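Local coordinates for germination protein (Bacillus megaterium, PDB 6O59), which is the A subunit of the spore germinant receptor GerK3, here its N-terminal domain, and probably takes part in the germinant response that starts spore germination, at residues 51-56 / 108-113; 102-107 / 120-125; 154-159 / 253-258; 173-176 / 182-185. All coordinates share one frame; numbering follows the deposited sequence. Where two conformers were deposited one is given.

Contact 1: residues 51-56 / 108-113; sequences VDNQAI and GDSLLI
S110 and V51 bury the most surface here, and G108 supplies a backbone surface beside them. V51 turns CG2 toward the facing segment, setting this methyl anti to its own backbone N (chi1 to CG1, 66°). The methyl packs beside the carbonyl oxygen of G108, and V51 CG2 is also 3.7 Å from S110 OG. That hydroxyl takes a hydrogen bond from N53, with N53 ND2 2.6 Å from S110 OG and an N-H...O angle of 152°. The oxygen lies almost exactly in the amide plane, so N53 meets the serine with an in-plane N-H and not with its flat face. G108 has positive phi and is the C' residue of the Schellman motif that ends helix 98-106, its N bonded to L105 O and the N of D109 to S104 O. From this turn the chain passes into strand 110-114, an inner strand of a five-stranded antiparallel sheet, while 51-56 runs from a loop into helix 54-62. Y46 of the neighbouring strand 40-47 packs against V51, N53 and S110 alike. Next to the valine, the carbonyl of D52 accepts a hydrogen bond from T125 OG1, tying the same loop to the end of strand 120-124.

Contact 2: residues 102-107 / 120-125; sequences LSSLMS and VLSVST
Two serine hydroxyls carry the contact between helix 102-106 and strand 120-124: S104 OG lies 2.8 Å from S122 OG, a hydrogen bond in which either could be the donor. Each side chain starts out toward the other segment, and the two oxygens meet end to end. S122 places OG beside its backbone N, anti to the carbonyl carbon (chi1 -66°). The hydroxyl of S104, at chi1 110°, reaches the strand and also makes a weak hydrogen bond back to the carbonyl oxygen of L101, one turn earlier in the same helix. Beyond the oxygens the contact is thin, with S104 CB 3.6 Å from S122 OG. In the fold this is the C-terminal end of helix 98-106 lying against a face of the antiparallel sheet, with S122 on the strand next to 110-114. L111 from that neighbouring strand packs on both S104 and S122, as does D109, so the polar pair has an apolar side chain and an acidic residue beside it. At the helix end S107, the first residue to leave helical backbone angles, folds its hydroxyl back onto the last turn. S107 OG donates to S104 O at 2.7 Å, approaching that oxygen well off its axis (C=O...O angle 111°) and tilted from the carbonyl plane. Across the strand, S122 also shares backbone hydrogen bonds with S93 of strand 91-95.

Contact 3: residues 154-159 / 253-258; sequences GTNLAM and AIFVDG
N156, L157 and F255 share one first torsion, CG anti to the carbonyl carbon and beside the backbone N, with chi1 of -67° for the asparagine and -68° for the phenylalanine. In F255 this carries the benzyl group from the strand toward the helix, where its ring is met at two places. The CB of N156 approaches one side of the ring, 3.6 Å from F255 CD1 and 3.7 Å from F255 CE1. On the other ortho carbon, L157 CD2 lies 3.7 Å from F255 CD2, the two side chains running antiparallel as they pass. Both approaches are oblique, and the amide of N156 is turned 43° from the ring plane. The asparagine thus offers its methylene and part of its amide to the ring, N156 ND2 lying 3.8 Å from F255 CD1. Its oxygen is engaged elsewhere: OD1 accepts a hydrogen bond from the backbone N of T150, which holds the amide in place. All three touching residues are buried. F149 stands edge-to-face to F255, so the ring has an aromatic neighbour as well as the helix. The contact seats helix 153-163 against one face of the antiparallel sheet that holds strands 182-189 and 252-256 side by side; V160 of the helix also meets F255, and M187 of strand 182-189 lies against both F255 and L157.

Contact 4: residues 173-176 / 182-185; sequences SMKI and TDVT
D183 OD1 is gripped from two directions, by the ammonium group of K175 and by a water. K175 NZ is 2.8 Å from D183 OD1, a salt bridge using the syn lone pair of that oxygen, and the water donates to D183 OD1 at 2.7 Å. The lysine runs alongside the aspartate in the same direction, its chain extended until chi4 (-78°) turns NZ in to OD1, close to the carboxylate plane. The same water also donates to the backbone oxygen of M174, which already receives the N-H of V184, so it bridges side chain and main chain. The strands are antiparallel, with M174-V184 and I176-T182 as hydrogen-bonded pairs and S173-T185 and K175-D183 as non-hydrogen-bonded pairs. M174 N donates to V184 O at 2.8 Å with an N-H...O angle of 165°. On the face of S173 and T185, their hydroxyls share a hydrogen bond, S173 OG to T185 OG1 at 2.9 Å, and S173 OG has a second partner in S25 OG. On the other face, which also carries T182, the contacts are apolar: I176 crosses V184 at about a right angle, its CG1 3.6 Å from V184 CG2, and M174 lies alongside V184. The hairpin puts strand 169-176 at the sheet edge and 182-189 inside, bonded on its other side to strand 252-256; I254 and V256 pack on V184, and L157 of helix 153-163 covers T185.

In the fold
Contacts 1 and 2 share one antiparallel sheet and touch each other through strands 110-114 and 120-124; contacts 3 and 4 do the same in the second sheet, through strands 182-189 and 252-256. The two pairs do not touch: contacts 1 and 4 have centres about 27 Å apart. Contacts 1 and 3 are buried, the first joining a loop to a strand through an amide and a hydroxyl, the other setting a helix on its sheet by an aromatic ring. Contact 2 is partly buried and rests on a single pair of serines. Contact 4, also partly buried, is the one with a salt bridge and a bridging water, on its more exposed face.

Contact 1: residues 51-56 / 108-113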
loop_
_atom_site.group_PDB
_atom_site.type_symbol
_atom_site.label_atom_id
_atom_site.label_comp_id
_atom_site.label_asym_id
_atom_site.label_seq_id
_atom_site.Cartn_x
_atom_site.Cartn_y
_atom_site.Cartn_z
ATOM N N VAL A 51 -7.070 -5.633 5.066
ATOM C CA VAL A 51 -7.162 -5.926 6.493
ATOM C C VAL A 51 -8.510 -5.435 7.108
ATOM O O VAL A 51 -9.051 -4.402 6.676
ATOM C CB VAL A 51 -5.916 -5.298 7.222
ATOM C CG1 VAL A 51 -5.908 -3.765 7.191
ATOM C CG2 VAL A 51 -5.737 -5.847 8.638
ATOM N N ASP A 52 -9.008 -6.195 8.099
ATOM C CA ASP A 52 -10.194 -5.910 8.897
ATOM C C ASP A 52 -9.669 -5.420 10.246
ATOM O O ASP A 52 -9.384 -6.218 11.135
ATOM C CB ASP A 52 -11.085 -7.165 9.010
ATOM C CG ASP A 52 -11.649 -7.702 7.703
ATOM O OD1 ASP A 52 -11.009 -7.497 6.644
ATOM O OD2 ASP A 52 -12.723 -8.344 7.742
ATOM N N ASN A 53 -9.453 -4.103 10.355
ATOM C CA ASN A 53 -8.842 -3.452 11.503
ATOM C C ASN A 53 -9.721 -2.758 12.516
ATOM O O ASN A 53 -9.199 -2.430 13.588
ATOM C CB ASN A 53 -7.984 -2.345 10.915
ATOM C CG ASN A 53 -6.583 -2.720 10.937
ATOM O OD1 ASN A 53 -5.693 -1.912 10.710
ATOM N ND2 ASN A 53 -6.371 -3.971 11.258
ATOM N N GLN A 54 -10.967 -2.398 12.161
ATOM C CA GLN A 54 -11.769 -1.532 13.000
ATOM C C GLN A 54 -11.667 -1.864 14.491
ATOM O O GLN A 54 -11.127 -1.030 15.206
ATOM C CB GLN A 54 -13.215 -1.439 12.547
ATOM C CG GLN A 54 -13.760 -0.009 12.640
ATOM C CD GLN A 54 -12.825 1.124 12.237
ATOM O OE1 GLN A 54 -12.298 1.860 13.088
ATOM N NE2 GLN A 54 -12.613 1.312 10.942
ATOM N N ALA A 55 -12.052 -3.077 14.945
ATOM C CA ALA A 55 -11.991 -3.485 16.362
ATOM C C ALA A 55 -10.629 -3.155 17.047
ATOM O O ALA A 55 -10.631 -2.669 18.178
ATOM C CB ALA A 55 -12.289 -4.968 16.489
ATOM N N ILE A 56 -9.495 -3.385 16.354
ATOM C CA ILE A 56 -8.137 -3.132 16.861
ATOM C C ILE A 56 -7.886 -1.613 16.935
ATOM O O ILE A 56 -7.453 -1.121 17.993
ATOM C CB ILE A 56 -7.062 -3.889 16.034
ATOM C CG1 ILE A 56 -7.213 -5.411 16.271
ATOM C CG2 ILE A 56 -5.626 -3.406 16.383
ATOM C CD1 ILE A 56 -6.645 -6.317 15.201
ATOM N N GLY A 108 -0.960 -8.091 4.955
ATOM C CA GLY A 108 -2.198 -7.620 5.560
ATOM C C GLY A 108 -2.265 -7.594 7.070
ATOM O O GLY A 108 -3.369 -7.592 7.617
ATOM N N ASP A 109 -1.113 -7.577 7.773
ATOM C CA ASP A 109 -1.138 -7.485 9.239
ATOM C C ASP A 109 -1.165 -6.030 9.660
ATOM O O ASP A 109 -0.896 -5.143 8.845
ATOM C CB ASP A 109 0.076 -8.188 9.876
ATOM C CG ASP A 109 0.055 -9.705 9.935
ATOM O OD1 ASP A 109 -0.940 -10.309 9.485
ATOM O OD2 ASP A 109 1.033 -10.285 10.436
ATOM N N SER A 110 -1.488 -5.770 10.919
ATOM C CA SER A 110 -1.414 -4.411 11.454
ATOM C C SER A 110 -0.235 -4.353 12.399
ATOM O O SER A 110 -0.038 -5.267 13.212
ATOM C CB SER A 110 -2.704 -4.002 12.152
ATOM O OG SER A 110 -3.769 -4.127 11.232
ATOM N N LEU A 111 0.600 -3.335 12.221
ATOM C CA LEU A 111 1.765 -3.159 13.065
ATOM C C LEU A 111 1.445 -2.197 14.176
ATOM O O LEU A 111 0.738 -1.210 13.959
ATOM C CB LEU A 111 3.001 -2.655 12.278
ATOM C CG LEU A 111 3.401 -3.369 10.978
ATOM C CD1 LEU A 111 4.559 -2.672 10.337
ATOM C CD2 LEU A 111 3.739 -4.818 11.202
ATOM N N LEU A 112 1.954 -2.489 15.371
ATOM C CA LEU A 112 1.840 -1.588 16.504
ATOM C C LEU A 112 3.270 -1.218 16.932
ATOM O O LEU A 112 4.053 -2.083 17.328
ATOM C CB LEU A 112 1.001 -2.171 17.655
ATOM C CG LEU A 112 1.033 -1.357 18.958
ATOM C CD1 LEU A 112 0.325 -0.034 18.812
ATOM C CD2 LEU A 112 0.472 -2.139 20.103
ATOM N N ILE A 113 3.619 0.061 16.762
ATOM C CA ILE A 113 4.947 0.583 17.072
ATOM C C ILE A 113 4.831 1.575 18.244
ATOM O O ILE A 113 3.973 2.456 18.220
ATOM C CB ILE A 113 5.595 1.206 15.799
ATOM C CG1 ILE A 113 5.397 0.273 14.557
ATOM C CG2 ILE A 113 7.084 1.562 16.044
ATOM C CD1 ILE A 113 6.114 0.648 13.274
#

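Contact 2: residues 102-107 / 120-125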
loop_
_atom_site.group_PDB
_atom_site.type_symbol
_atom_site.label_atom_id
_atom_site.label_comp_id
_atom_site.label_asym_id
_atom_site.label_seq_id
_atom_site.Cartn_x
_atom_site.Cartn_y
_atom_site.Cartn_z
ATOM N N LEU A 102 8.380 -5.943 7.503
ATOM C CA LEU A 102 7.889 -5.612 6.178
ATOM C C LEU A 102 7.037 -6.718 5.570
ATOM O O LEU A 102 5.982 -6.407 5.022
ATOM C CB LEU A 102 9.034 -5.217 5.240
ATOM C CG LEU A 102 9.643 -3.836 5.498
ATOM C CD1 LEU A 102 10.890 -3.623 4.662
ATOM C CD2 LEU A 102 8.629 -2.716 5.292
ATOM N N SER A 103 7.424 -7.984 5.736
ATOM C CA SER A 103 6.655 -9.099 5.187
ATOM C C SER A 103 5.287 -9.207 5.854
ATOM O O SER A 103 4.311 -9.488 5.157
ATOM C CB SER A 103 7.415 -10.415 5.308
ATOM O OG SER A 103 7.128 -11.030 6.550
ATOM N N SER A 104 5.205 -8.963 7.178
ATOM C CA SER A 104 3.936 -9.040 7.906
ATOM C C SER A 104 2.993 -7.887 7.458
ATOM O O SER A 104 1.793 -8.106 7.220
ATOM C CB SER A 104 4.175 -9.046 9.411
ATOM O OG SER A 104 3.755 -7.860 10.061
ATOM N N LEU A 105 3.568 -6.682 7.278
ATOM C CA LEU A 105 2.843 -5.517 6.794
ATOM C C LEU A 105 2.241 -5.809 5.404
ATOM O O LEU A 105 1.046 -5.588 5.210
ATOM C CB LEU A 105 3.802 -4.304 6.745
ATOM C CG LEU A 105 3.249 -2.982 6.186
ATOM C CD1 LEU A 105 2.350 -2.309 7.182
ATOM C CD2 LEU A 105 4.366 -2.051 5.851
ATOM N N MET A 106 3.056 -6.358 4.470
ATOM C CA MET A 106 2.649 -6.660 3.088
ATOM C C MET A 106 1.621 -7.788 3.027
ATOM O O MET A 106 0.861 -7.874 2.062
ATOM C CB MET A 106 3.857 -7.004 2.191
ATOM C CG MET A 106 4.957 -5.901 2.081
ATOM S SD MET A 106 4.487 -4.151 2.303
ATOM C CE MET A 106 3.812 -3.807 0.764
ATOM N N SER A 107 1.568 -8.630 4.066
ATOM C CA SER A 107 0.646 -9.758 4.134
ATOM C C SER A 107 -0.693 -9.380 4.826
ATOM O O SER A 107 -1.467 -10.260 5.216
ATOM C CB SER A 107 1.316 -10.928 4.845
ATOM O OG SER A 107 1.438 -10.626 6.221
ATOM N N VAL A 120 8.332 -4.744 17.279
ATOM C CA VAL A 120 7.029 -4.323 16.694
ATOM C C VAL A 120 6.038 -5.466 16.855
ATOM O O VAL A 120 6.434 -6.609 16.660
ATOM C CB VAL A 120 7.207 -3.898 15.230
ATOM C CG1 VAL A 120 5.893 -3.828 14.486
ATOM C CG2 VAL A 120 7.930 -2.571 15.143
ATOM N N LEU A 121 4.809 -5.142 17.240
ATOM C CA LEU A 121 3.760 -6.171 17.388
ATOM C C LEU A 121 2.944 -6.259 16.102
ATOM O O LEU A 121 2.533 -5.224 15.601
ATOM C CB LEU A 121 2.867 -5.783 18.566
ATOM C CG LEU A 121 1.658 -6.683 18.787
ATOM C CD1 LEU A 121 1.080 -6.457 20.162
ATOM C CD2 LEU A 121 0.605 -6.427 17.732
ATOM N N SER A 122 2.787 -7.475 15.588
ATOM C CA SER A 122 1.953 -7.781 14.415
ATOM C C SER A 122 0.664 -8.510 14.801
ATOM O O SER A 122 0.706 -9.483 15.559
ATOM C CB SER A 122 2.724 -8.641 13.410
ATOM O OG SER A 122 3.827 -7.973 12.817
ATOM N N VAL A 123 -0.463 -8.088 14.238
ATOM C CA VAL A 123 -1.727 -8.767 14.512
ATOM C C VAL A 123 -2.415 -9.102 13.176
ATOM O O VAL A 123 -2.442 -8.268 12.269
ATOM C CB VAL A 123 -2.646 -7.995 15.509
ATOM C CG1 VAL A 123 -2.861 -6.533 15.116
ATOM C CG2 VAL A 123 -3.964 -8.716 15.745
ATOM N N SER A 124 -2.922 -10.342 13.058
ATOM C CA SER A 124 -3.619 -10.842 11.884
ATOM C C SER A 124 -5.115 -11.056 12.161
ATOM O O SER A 124 -5.465 -11.637 13.185
ATOM C CB SER A 124 -2.982 -12.147 11.426
ATOM O OG SER A 124 -3.598 -12.606 10.232
ATOM N N THR A 125 -5.988 -10.635 11.221
ATOM C CA THR A 125 -7.454 -10.783 11.306
ATOM C C THR A 125 -7.982 -11.859 10.281
ATOM O O THR A 125 -9.167 -12.225 10.331
ATOM C CB THR A 125 -8.143 -9.411 11.156
ATOM O OG1 THR A 125 -7.566 -8.494 12.096
ATOM C CG2 THR A 125 -9.649 -9.480 11.422
#

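Contact 3: residues 154-159 / 253-258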
loop_
_atom_site.group_PDB
_atom_site.type_symbol
_atom_site.label_atom_id
_atom_site.label_comp_id
_atom_site.label_asym_id
_atom_site.label_seq_id
_atom_site.Cartn_x
_atom_site.Cartn_y
_atom_site.Cartn_z
ATOM N N GLY A 154 -9.229 2.243 -4.867
ATOM C CA GLY A 154 -8.925 1.630 -3.576
ATOM C C GLY A 154 -9.082 0.128 -3.557
ATOM O O GLY A 154 -8.195 -0.579 -3.070
ATOM N N THR A 155 -10.198 -0.359 -4.124
ATOM C CA THR A 155 -10.528 -1.777 -4.239
ATOM C C THR A 155 -9.529 -2.458 -5.181
ATOM O O THR A 155 -9.002 -3.516 -4.847
ATOM C CB THR A 155 -11.974 -1.932 -4.716
ATOM O OG1 THR A 155 -12.855 -1.262 -3.806
ATOM C CG2 THR A 155 -12.388 -3.379 -4.842
ATOM N N ASN A 156 -9.250 -1.829 -6.338
ATOM C CA ASN A 156 -8.319 -2.328 -7.355
ATOM C C ASN A 156 -6.878 -2.454 -6.813
ATOM O O ASN A 156 -6.235 -3.472 -7.057
ATOM C CB ASN A 156 -8.353 -1.420 -8.591
ATOM C CG ASN A 156 -9.669 -1.451 -9.338
ATOM O OD1 ASN A 156 -10.519 -2.317 -9.128
ATOM N ND2 ASN A 156 -9.875 -0.486 -10.222
ATOM N N LEU A 157 -6.396 -1.443 -6.062
ATOM C CA LEU A 157 -5.053 -1.461 -5.460
ATOM C C LEU A 157 -4.908 -2.617 -4.494
ATOM O O LEU A 157 -3.901 -3.330 -4.537
ATOM C CB LEU A 157 -4.722 -0.157 -4.717
ATOM C CG LEU A 157 -4.890 1.166 -5.447
ATOM C CD1 LEU A 157 -4.422 2.308 -4.566
ATOM C CD2 LEU A 157 -4.224 1.149 -6.844
ATOM N N ALA A 158 -5.948 -2.812 -3.649
ATOM C CA ALA A 158 -6.041 -3.872 -2.660
ATOM C C ALA A 158 -5.966 -5.254 -3.345
ATOM O O ALA A 158 -5.278 -6.147 -2.847
ATOM C CB ALA A 158 -7.332 -3.716 -1.864
ATOM N N MET A 159 -6.611 -5.401 -4.522
ATOM C CA MET A 159 -6.606 -6.649 -5.281
ATOM C C MET A 159 -5.194 -7.017 -5.722
ATOM O O MET A 159 -4.819 -8.173 -5.562
ATOM C CB MET A 159 -7.563 -6.574 -6.486
ATOM C CG MET A 159 -9.029 -6.521 -6.051
ATOM S SD MET A 159 -10.236 -6.409 -7.385
ATOM C CE MET A 159 -10.507 -8.096 -7.653
ATOM N N ALA A 253 1.616 -0.200 -13.942
ATOM C CA ALA A 253 0.157 -0.353 -13.904
ATOM C C ALA A 253 -0.513 0.985 -13.509
ATOM O O ALA A 253 -0.073 1.644 -12.578
ATOM C CB ALA A 253 -0.247 -1.470 -12.944
ATOM N N ILE A 254 -1.539 1.403 -14.253
ATOM C CA ILE A 254 -2.260 2.651 -13.987
ATOM C C ILE A 254 -3.710 2.333 -13.714
ATOM O O ILE A 254 -4.347 1.627 -14.499
ATOM C CB ILE A 254 -2.115 3.681 -15.144
ATOM C CG1 ILE A 254 -0.633 4.006 -15.440
ATOM C CG2 ILE A 254 -2.928 4.950 -14.882
ATOM C CD1 ILE A 254 -0.327 4.096 -16.917
ATOM N N PHE A 255 -4.225 2.865 -12.606
ATOM C CA PHE A 255 -5.627 2.749 -12.218
ATOM C C PHE A 255 -6.265 4.122 -12.240
ATOM O O PHE A 255 -5.845 5.015 -11.495
ATOM C CB PHE A 255 -5.792 2.088 -10.838
ATOM C CG PHE A 255 -5.391 0.641 -10.854
ATOM C CD1 PHE A 255 -6.251 -0.325 -11.352
ATOM C CD2 PHE A 255 -4.125 0.247 -10.420
ATOM C CE1 PHE A 255 -5.870 -1.651 -11.391
ATOM C CE2 PHE A 255 -3.754 -1.092 -10.435
ATOM C CZ PHE A 255 -4.631 -2.032 -10.914
ATOM N N VAL A 256 -7.253 4.296 -13.133
ATOM C CA VAL A 256 -8.005 5.537 -13.300
ATOM C C VAL A 256 -9.356 5.403 -12.573
ATOM O O VAL A 256 -10.016 4.366 -12.680
ATOM C CB VAL A 256 -8.181 5.873 -14.799
ATOM C CG1 VAL A 256 -8.815 7.247 -14.991
ATOM C CG2 VAL A 256 -6.843 5.791 -15.533
ATOM N N ASP A 257 -9.748 6.452 -11.830
ATOM C CA ASP A 257 -11.004 6.514 -11.094
ATOM C C ASP A 257 -12.194 6.351 -12.039
ATOM O O ASP A 257 -12.310 7.066 -13.044
ATOM C CB ASP A 257 -11.095 7.841 -10.322
ATOM C CG ASP A 257 -12.234 7.953 -9.325
ATOM O OD1 ASP A 257 -12.688 6.908 -8.823
ATOM O OD2 ASP A 257 -12.642 9.088 -9.020
ATOM N N GLY A 258 -13.026 5.355 -11.740
ATOM C CA GLY A 258 -14.216 5.035 -12.523
ATOM C C GLY A 258 -14.035 4.012 -13.631
ATOM O O GLY A 258 -15.036 3.554 -14.193
#

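Contact 4: residues 173-176 / 182-185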
loop_
_atom_site.group_PDB
_atom_site.type_symbol
_atom_site.label_atom_id
_atom_site.label_comp_id
_atom_site.label_asym_id
_atom_site.label_seq_id
_atom_site.Cartn_x
_atom_site.Cartn_y
_atom_site.Cartn_z
ATOM N N SER A 173 0.043 8.273 -6.307
ATOM C CA SER A 173 -1.246 8.891 -6.596
ATOM C C SER A 173 -1.052 10.250 -7.234
ATOM O O SER A 173 -0.146 10.991 -6.853
ATOM C CB SER A 173 -2.084 9.006 -5.333
ATOM O OG SER A 173 -2.509 7.703 -4.967
ATOM N N MET A 174 -1.862 10.563 -8.244
ATOM C CA MET A 174 -1.775 11.847 -8.945
ATOM C C MET A 174 -3.142 12.234 -9.531
ATOM O O MET A 174 -4.078 11.431 -9.531
ATOM C CB MET A 174 -0.644 11.868 -10.015
ATOM C CG MET A 174 -0.798 10.859 -11.130
ATOM S SD MET A 174 0.784 10.417 -11.895
ATOM C CE MET A 174 1.168 11.959 -12.851
ATOM N N LYS A 175 -3.255 13.498 -9.954
ATOM C CA LYS A 175 -4.450 14.088 -10.541
ATOM C C LYS A 175 -4.102 14.507 -11.946
ATOM O O LYS A 175 -3.354 15.460 -12.149
ATOM C CB LYS A 175 -4.975 15.262 -9.690
ATOM C CG LYS A 175 -5.773 14.787 -8.488
ATOM C CD LYS A 175 -6.244 15.924 -7.603
ATOM C CE LYS A 175 -6.632 15.476 -6.203
ATOM N NZ LYS A 175 -7.970 14.834 -6.129
ATOM N N ILE A 176 -4.572 13.733 -12.917
ATOM C CA ILE A 176 -4.320 13.993 -14.330
ATOM C C ILE A 176 -5.631 14.420 -14.975
ATOM O O ILE A 176 -6.692 14.101 -14.458
ATOM C CB ILE A 176 -3.677 12.775 -15.044
ATOM C CG1 ILE A 176 -4.630 11.566 -15.078
ATOM C CG2 ILE A 176 -2.338 12.408 -14.397
ATOM C CD1 ILE A 176 -4.496 10.701 -16.259
ATOM N N THR A 182 -8.873 14.100 -12.831
ATOM C CA THR A 182 -9.251 12.721 -12.529
ATOM C C THR A 182 -8.160 12.114 -11.660
ATOM O O THR A 182 -6.967 12.270 -11.957
ATOM C CB THR A 182 -9.475 11.896 -13.834
ATOM O OG1 THR A 182 -10.475 12.526 -14.647
ATOM C CG2 THR A 182 -9.884 10.471 -13.563
ATOM N N ASP A 183 -8.570 11.414 -10.598
ATOM C CA ASP A 183 -7.651 10.735 -9.694
ATOM C C ASP A 183 -7.148 9.465 -10.347
ATOM O O ASP A 183 -7.913 8.723 -10.972
ATOM C CB ASP A 183 -8.297 10.460 -8.334
ATOM C CG ASP A 183 -8.487 11.727 -7.540
ATOM O OD1 ASP A 183 -7.495 12.229 -6.990
ATOM O OD2 ASP A 183 -9.626 12.233 -7.495
ATOM N N VAL A 184 -5.840 9.254 -10.234
ATOM C CA VAL A 184 -5.119 8.150 -10.839
ATOM C C VAL A 184 -4.066 7.630 -9.862
ATOM O O VAL A 184 -3.430 8.434 -9.177
ATOM C CB VAL A 184 -4.482 8.673 -12.169
ATOM C CG1 VAL A 184 -3.177 7.966 -12.519
ATOM C CG2 VAL A 184 -5.470 8.573 -13.318
ATOM N N THR A 185 -3.871 6.295 -9.809
ATOM C CA THR A 185 -2.795 5.688 -9.031
ATOM C C THR A 185 -1.924 4.852 -9.999
ATOM O O THR A 185 -2.421 3.998 -10.733
ATOM C CB THR A 185 -3.292 4.923 -7.795
ATOM O OG1 THR A 185 -3.811 5.873 -6.864
ATOM C CG2 THR A 185 -2.167 4.143 -7.105
HETATM O O HOH W 1 -5.127 11.034 -6.527
#